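Local coordinates for serine-rich secreted cell wall anchored (LPXTG-motif ) protein (Lactobacillus reuteri ATCC 53608, PDB 5NXK) that probably acts as a surface adhesin, anchored to the bacterial cell wall and taking part in contacts between this gut microbe and its host, at residues D248-P254 and N282-T288. Residues are numbered along the deposited sequence; the frame is centred on the assembly and turned at random.
Sequences DNVRIIP and NFRVAGT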
loop_
_atom_site.group_PDB
_atom_site.type_symbol
_atom_site.label_atom_id
_atom_site.label_comp_id
_atom_site.label_asym_id
_atom_site.label_seq_id
_atom_site.Cartn_x
_atom_site.Cartn_y
_atom_site.Cartn_z
ATOM N N ASP A 248 -6.238 -1.062 -17.128
ATOM C CA ASP A 248 -7.361 -0.447 -16.401
ATOM C C ASP A 248 -6.841 0.474 -15.302
ATOM O O ASP A 248 -5.773 0.236 -14.761
ATOM C CB ASP A 248 -8.287 -1.496 -15.756
ATOM C CG ASP A 248 -8.719 -2.606 -16.717
ATOM O OD1 ASP A 248 -9.134 -2.322 -17.862
ATOM O OD2 ASP A 248 -8.695 -3.778 -16.287
ATOM N N ASN A 249 -7.585 1.520 -14.955
ATOM C CA ASN A 249 -7.180 2.316 -13.785
ATOM C C ASN A 249 -7.682 1.677 -12.491
ATOM O O ASN A 249 -6.925 1.541 -11.530
ATOM C CB ASN A 249 -7.679 3.751 -13.887
ATOM C CG ASN A 249 -7.216 4.433 -15.147
ATOM O OD1 ASN A 249 -8.030 4.827 -15.985
ATOM N ND2 ASN A 249 -5.905 4.562 -15.302
ATOM N N VAL A 250 -8.955 1.275 -12.473
ATOM C CA VAL A 250 -9.499 0.516 -11.342
ATOM C C VAL A 250 -10.139 -0.753 -11.864
ATOM O O VAL A 250 -10.974 -0.720 -12.775
ATOM C CB VAL A 250 -10.545 1.301 -10.516
ATOM C CG1 VAL A 250 -11.023 0.448 -9.316
ATOM C CG2 VAL A 250 -9.970 2.630 -10.044
ATOM N N ARG A 251 -9.740 -1.877 -11.285
ATOM C CA ARG A 251 -10.257 -3.160 -11.724
ATOM C C ARG A 251 -10.988 -3.889 -10.605
ATOM O O ARG A 251 -10.416 -4.150 -9.558
ATOM C CB ARG A 251 -9.115 -4.017 -12.236
ATOM C CG ARG A 251 -9.475 -5.429 -12.651
ATOM C CD ARG A 251 -8.633 -5.675 -13.885
ATOM N NE ARG A 251 -8.602 -7.044 -14.338
ATOM C CZ ARG A 251 -8.471 -7.394 -15.611
ATOM N NH1 ARG A 251 -8.393 -6.467 -16.568
ATOM N NH2 ARG A 251 -8.438 -8.678 -15.928
ATOM N N ILE A 252 -12.261 -4.200 -10.838
ATOM C CA ILE A 252 -13.035 -4.996 -9.900
ATOM C C ILE A 252 -13.600 -6.210 -10.620
ATOM O O ILE A 252 -14.696 -6.167 -11.176
ATOM C CB ILE A 252 -14.168 -4.197 -9.273
ATOM C CG1 ILE A 252 -13.644 -2.833 -8.800
ATOM C CG2 ILE A 252 -14.788 -4.995 -8.103
ATOM C CD1 ILE A 252 -14.703 -1.936 -8.220
ATOM N N ILE A 253 -12.827 -7.287 -10.602
ATOM C CA ILE A 253 -13.199 -8.543 -11.238
ATOM C C ILE A 253 -12.882 -9.670 -10.259
ATOM O O ILE A 253 -11.743 -9.787 -9.805
ATOM C CB ILE A 253 -12.435 -8.754 -12.581
ATOM C CG1 ILE A 253 -12.853 -7.696 -13.617
ATOM C CG2 ILE A 253 -12.703 -10.144 -13.140
ATOM C CD1 ILE A 253 -12.091 -7.816 -14.970
ATOM N N PRO A 254 -13.892 -10.476 -9.894
ATOM C CA PRO A 254 -13.648 -11.520 -8.885
ATOM C C PRO A 254 -12.553 -12.508 -9.310
ATOM O O PRO A 254 -12.443 -12.839 -10.493
ATOM C CB PRO A 254 -15.004 -12.217 -8.759
ATOM C CG PRO A 254 -16.022 -11.163 -9.199
ATOM C CD PRO A 254 -15.313 -10.383 -10.284
ATOM N N ASN A 282 -11.145 2.476 -18.043
ATOM C CA ASN A 282 -10.703 3.240 -16.880
ATOM C C ASN A 282 -11.251 2.627 -15.584
ATOM O O ASN A 282 -10.501 2.383 -14.634
ATOM C CB ASN A 282 -11.136 4.700 -17.015
ATOM C CG ASN A 282 -10.659 5.317 -18.321
ATOM O OD1 ASN A 282 -11.407 5.385 -19.299
ATOM N ND2 ASN A 282 -9.410 5.739 -18.350
ATOM N N PHE A 283 -12.557 2.377 -15.549
ATOM C CA PHE A 283 -13.153 1.622 -14.441
ATOM C C PHE A 283 -13.620 0.295 -15.042
ATOM O O PHE A 283 -14.567 0.261 -15.829
ATOM C CB PHE A 283 -14.336 2.371 -13.792
ATOM C CG PHE A 283 -13.959 3.669 -13.108
ATOM C CD1 PHE A 283 -12.806 3.773 -12.343
ATOM C CD2 PHE A 283 -14.787 4.782 -13.212
ATOM C CE1 PHE A 283 -12.489 4.966 -11.703
ATOM C CE2 PHE A 283 -14.474 5.974 -12.571
ATOM C CZ PHE A 283 -13.331 6.071 -11.822
ATOM N N ARG A 284 -12.932 -0.786 -14.705
ATOM C CA ARG A 284 -13.230 -2.083 -15.298
ATOM C C ARG A 284 -13.915 -2.950 -14.269
ATOM O O ARG A 284 -13.287 -3.359 -13.289
ATOM C CB ARG A 284 -11.954 -2.777 -15.779
ATOM C CG ARG A 284 -12.155 -4.191 -16.339
ATOM C CD ARG A 284 -13.013 -4.212 -17.602
ATOM N NE ARG A 284 -13.188 -5.575 -18.115
ATOM C CZ ARG A 284 -14.286 -6.037 -18.709
ATOM N NH1 ARG A 284 -15.337 -5.245 -18.910
ATOM N NH2 ARG A 284 -14.323 -7.297 -19.129
ATOM N N VAL A 285 -15.199 -3.212 -14.471
ATOM C CA VAL A 285 -15.942 -4.047 -13.535
ATOM C C VAL A 285 -16.652 -5.156 -14.297
ATOM O O VAL A 285 -17.389 -4.885 -15.238
ATOM C CB VAL A 285 -16.959 -3.235 -12.719
ATOM C CG1 VAL A 285 -17.649 -4.140 -11.702
ATOM C CG2 VAL A 285 -16.267 -2.068 -12.006
ATOM N N ALA A 286 -16.423 -6.407 -13.914
ATOM C CA ALA A 286 -17.027 -7.515 -14.652
ATOM C C ALA A 286 -17.228 -8.707 -13.726
ATOM O O ALA A 286 -16.601 -8.788 -12.669
ATOM C CB ALA A 286 -16.153 -7.901 -15.858
ATOM N N GLY A 287 -18.122 -9.618 -14.106
ATOM C CA GLY A 287 -18.432 -10.762 -13.265
ATOM C C GLY A 287 -19.532 -10.431 -12.268
ATOM O O GLY A 287 -20.225 -9.421 -12.412
ATOM N N THR A 288 -19.685 -11.267 -11.242
ATOM C CA THR A 288 -20.774 -11.089 -10.287
ATOM C C THR A 288 -20.436 -10.071 -9.205
ATOM O O THR A 288 -20.248 -10.416 -8.032
ATOM C CB THR A 288 -21.172 -12.426 -9.634
ATOM O OG1 THR A 288 -19.990 -13.118 -9.217
ATOM C CG2 THR A 288 -21.901 -13.288 -10.639
#
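These are equivalent strands from successive coils of a parallel beta-solenoid, consistent with the pectate-lyase-like family of this adhesin, near its C-terminal end. The backbones run in parallel, in register from Asn-249 opposite Asn-282 to Ile-253 opposite Ala-286. Four good main-chain hydrogen bonds carry the pairing: Val-250 N to Asn-282 O (2.9 Å), Arg-284 N to Val-250 O (2.8 Å), Ile-252 N to Arg-284 O (2.8 Å) and Ala-286 N to Ile-252 O (3.2 Å). Asn-249 N adds a weak one to the same Asn-282 O.

Inside the coil, apolar side chains of successive coils pack against one another. Val-250 CB meets the edge of the Phe-283 ring at CD1 (3.8 Å), and Ile-252 CB lies 4.1 Å from Val-285 CG2; the strand 289-295 borders this layer through Val-289 and Asn-291. The opposite face carries the arginines. Arg-251 NH1 forms a salt bridge with Asp-248 OD2 (2.7 Å), while its NH2 pairs with Asp-156, and Arg-284 CB lies 3.4 Å from Asp-248 CG.

At the corner where the chain turns, hydrogen bonds link asparagine side chains from coil to coil: Asn-249 ND2 reaches back to Asn-222 of the preceding coil, and Asn-282 ND2 donates to Asn-249 OD1 at 2.9 Å.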